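Local coordinates for protein probable dehydrogenase (Bordetella bronchiseptica, PDB 3MOI) that is a probable NAD(P)-dependent dehydrogenase of the GFO/IDH/MocA family, presumably oxidising or reducing a small substrate that has not been identified, at residues N152-L157 and Y176-H181. Residues are numbered along the deposited sequence; the frame is centred on the assembly and turned at random.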
loop_
_atom_site.group_PDB
_atom_site.type_symbol
_atom_site.label_atom_id
_atom_site.label_comp_id
_atom_site.label_asym_id
_atom_site.label_seq_id
_atom_site.Cartn_x
_atom_site.Cartn_y
_atom_site.Cartn_z
ATOM N N ASN A 152 5.403 -4.968 2.265
ATOM C CA ASN A 152 6.628 -5.346 2.938
ATOM C C ASN A 152 7.697 -5.014 1.946
ATOM O O ASN A 152 7.633 -5.501 0.861
ATOM C CB ASN A 152 6.620 -6.830 3.226
ATOM C CG ASN A 152 7.603 -7.229 4.349
ATOM O OD1 ASN A 152 8.332 -6.394 4.852
ATOM N ND2 ASN A 152 7.621 -8.534 4.723
ATOM N N TYR A 153 8.597 -4.114 2.268
ATOM C CA TYR A 153 9.821 -3.870 1.502
ATOM C C TYR A 153 10.977 -4.386 2.360
ATOM O O TYR A 153 11.062 -4.079 3.574
ATOM C CB TYR A 153 10.008 -2.338 1.221
ATOM C CG TYR A 153 8.881 -1.751 0.391
ATOM C CD1 TYR A 153 7.604 -1.647 0.885
ATOM C CD2 TYR A 153 9.098 -1.332 -0.908
ATOM C CE1 TYR A 153 6.573 -1.132 0.108
ATOM C CE2 TYR A 153 8.076 -0.820 -1.688
ATOM C CZ TYR A 153 6.823 -0.745 -1.192
ATOM O OH TYR A 153 5.832 -0.212 -1.986
ATOM N N THR A 154 11.901 -5.099 1.731
ATOM C CA THR A 154 12.730 -6.125 2.416
ATOM C C THR A 154 14.061 -6.244 1.720
ATOM O O THR A 154 14.248 -5.582 0.680
ATOM C CB THR A 154 11.987 -7.389 2.244
ATOM O OG1 THR A 154 11.163 -7.581 3.383
ATOM C CG2 THR A 154 12.808 -8.516 1.979
ATOM N N ASP A 155 14.988 -7.053 2.278
ATOM C CA ASP A 155 16.269 -7.302 1.614
ATOM C C ASP A 155 16.462 -8.748 1.165
ATOM O O ASP A 155 17.612 -9.197 0.922
ATOM C CB ASP A 155 17.423 -6.876 2.501
ATOM C CG ASP A 155 17.590 -7.773 3.733
ATOM O OD1 ASP A 155 18.492 -7.414 4.577
ATOM O OD2 ASP A 155 16.815 -8.789 3.837
ATOM N N PHE A 156 15.344 -9.422 0.970
ATOM C CA PHE A 156 15.269 -10.844 0.759
ATOM C C PHE A 156 16.142 -11.270 -0.405
ATOM O O PHE A 156 16.931 -12.218 -0.314
ATOM C CB PHE A 156 13.797 -11.243 0.507
ATOM C CG PHE A 156 13.612 -12.640 0.004
ATOM C CD1 PHE A 156 13.367 -13.695 0.890
ATOM C CD2 PHE A 156 13.622 -12.900 -1.333
ATOM C CE1 PHE A 156 13.193 -15.001 0.437
ATOM C CE2 PHE A 156 13.421 -14.205 -1.808
ATOM C CZ PHE A 156 13.226 -15.260 -0.909
ATOM N N LEU A 157 16.031 -10.592 -1.518
ATOM C CA LEU A 157 16.749 -11.094 -2.670
ATOM C C LEU A 157 18.272 -11.055 -2.422
ATOM O O LEU A 157 18.998 -11.800 -3.059
ATOM C CB LEU A 157 16.401 -10.312 -3.943
ATOM C CG LEU A 157 16.825 -11.056 -5.228
ATOM C CD1 LEU A 157 15.949 -12.251 -5.407
ATOM C CD2 LEU A 157 16.811 -10.155 -6.485
ATOM N N TYR A 176 7.118 -17.753 -4.278
ATOM C CA TYR A 176 6.923 -18.952 -3.487
ATOM C C TYR A 176 7.460 -18.870 -2.047
ATOM O O TYR A 176 7.129 -19.696 -1.196
ATOM C CB TYR A 176 7.651 -20.086 -4.183
ATOM C CG TYR A 176 7.121 -20.464 -5.514
ATOM C CD1 TYR A 176 5.820 -20.994 -5.637
ATOM C CD2 TYR A 176 7.931 -20.388 -6.671
ATOM C CE1 TYR A 176 5.325 -21.385 -6.886
ATOM C CE2 TYR A 176 7.432 -20.746 -7.934
ATOM C CZ TYR A 176 6.142 -21.272 -8.034
ATOM O OH TYR A 176 5.650 -21.735 -9.253
ATOM N N ASN A 177 8.317 -17.898 -1.788
ATOM C CA ASN A 177 9.076 -17.851 -0.511
ATOM C C ASN A 177 8.673 -16.664 0.377
ATOM O O ASN A 177 9.126 -16.551 1.529
ATOM C CB ASN A 177 10.564 -17.839 -0.854
ATOM C CG ASN A 177 10.963 -19.101 -1.633
ATOM O OD1 ASN A 177 10.983 -20.187 -1.077
ATOM N ND2 ASN A 177 11.236 -18.964 -2.939
ATOM N N GLN A 178 7.866 -15.745 -0.164
ATOM C CA GLN A 178 7.470 -14.552 0.597
ATOM C C GLN A 178 5.947 -14.238 0.474
ATOM O O GLN A 178 5.211 -14.109 1.459
ATOM C CB GLN A 178 8.329 -13.388 0.154
ATOM C CG GLN A 178 9.834 -13.482 0.575
ATOM C CD GLN A 178 9.997 -13.290 2.106
ATOM O OE1 GLN A 178 9.923 -14.250 2.889
ATOM N NE2 GLN A 178 10.141 -12.053 2.522
ATOM N N LEU A 179 5.462 -14.145 -0.737
ATOM C CA LEU A 179 4.073 -13.844 -0.950
ATOM C C LEU A 179 3.131 -14.791 -0.145
ATOM O O LEU A 179 2.098 -14.367 0.353
ATOM C CB LEU A 179 3.807 -13.945 -2.443
ATOM C CG LEU A 179 3.751 -12.643 -3.237
ATOM C CD1 LEU A 179 4.645 -11.524 -2.690
ATOM C CD2 LEU A 179 3.934 -12.865 -4.755
ATOM N N PRO A 180 3.499 -16.077 0.009
ATOM C CA PRO A 180 2.561 -16.892 0.780
ATOM C C PRO A 180 2.296 -16.342 2.190
ATOM O O PRO A 180 1.185 -16.482 2.716
ATOM C CB PRO A 180 3.199 -18.311 0.789
ATOM C CG PRO A 180 3.914 -18.382 -0.503
ATOM C CD PRO A 180 4.479 -16.897 -0.701
ATOM N N HIS A 181 3.265 -15.667 2.781
ATOM C CA HIS A 181 3.027 -15.064 4.096
ATOM C C HIS A 181 1.913 -14.008 4.057
ATOM O O HIS A 181 1.059 -13.954 4.947
ATOM C CB HIS A 181 4.316 -14.473 4.653
ATOM C CG HIS A 181 5.376 -15.480 4.958
ATOM N ND1 HIS A 181 5.138 -16.612 5.722
ATOM C CD2 HIS A 181 6.704 -15.478 4.683
ATOM C CE1 HIS A 181 6.257 -17.310 5.832
ATOM N NE2 HIS A 181 7.233 -16.629 5.237
#
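Phe-156 reaches across to Asn-177, the last residue of helix 174-177, and to Gln-178 just after it, and meets them mainly through its ring. One face of the ring takes the aliphatic part of Gln-178: CG of Gln-178 stands 3.8 Å from the ring centroid, 19° off the normal, a CH-pi contact displaced toward the rim. The glutamine then runs on over CD1 of Phe-156, which lies 3.6 Å from its CD, and its amide plane is within 8° of the ring plane, so the flat end lies nearly parallel to the ring while the two side chains pass in opposite directions. A bend at the second torsion folds the Gln-178 chain into this position. Asn-177 approaches obliquely, its CB 3.7 Å from CZ of Phe-156, and the two side chains cross at roughly a right angle. The ring gets there because CG of Phe-156 is anti to the backbone N (chi1 168°), extending it from the 3-10 segment that begins at Phe-156, two loop residues after strand 145-153. That strand belongs to the mixed beta-sheet of the C-terminal domain of the GFO/IDH/MocA family, and the contact ties the segment leaving its end to the junction of helices 174-177 and 179-190. At this junction Gln-178 leaves helical geometry, and the O of Gln-178 accepts a 2.8 Å hydrogen bond from the N of His-181. Behind the first shell, ND2 of Asn-177 is hydrogen-bonded to the carbonyls of Gly-171 and Gly-173, which fixes its amide. Arg-161 makes a cation-pi contact with the Phe-156 ring and also bonds to the Phe-156 carbonyl, while Ile-174 and Tyr-230 add further packing against the phenylalanine side chain.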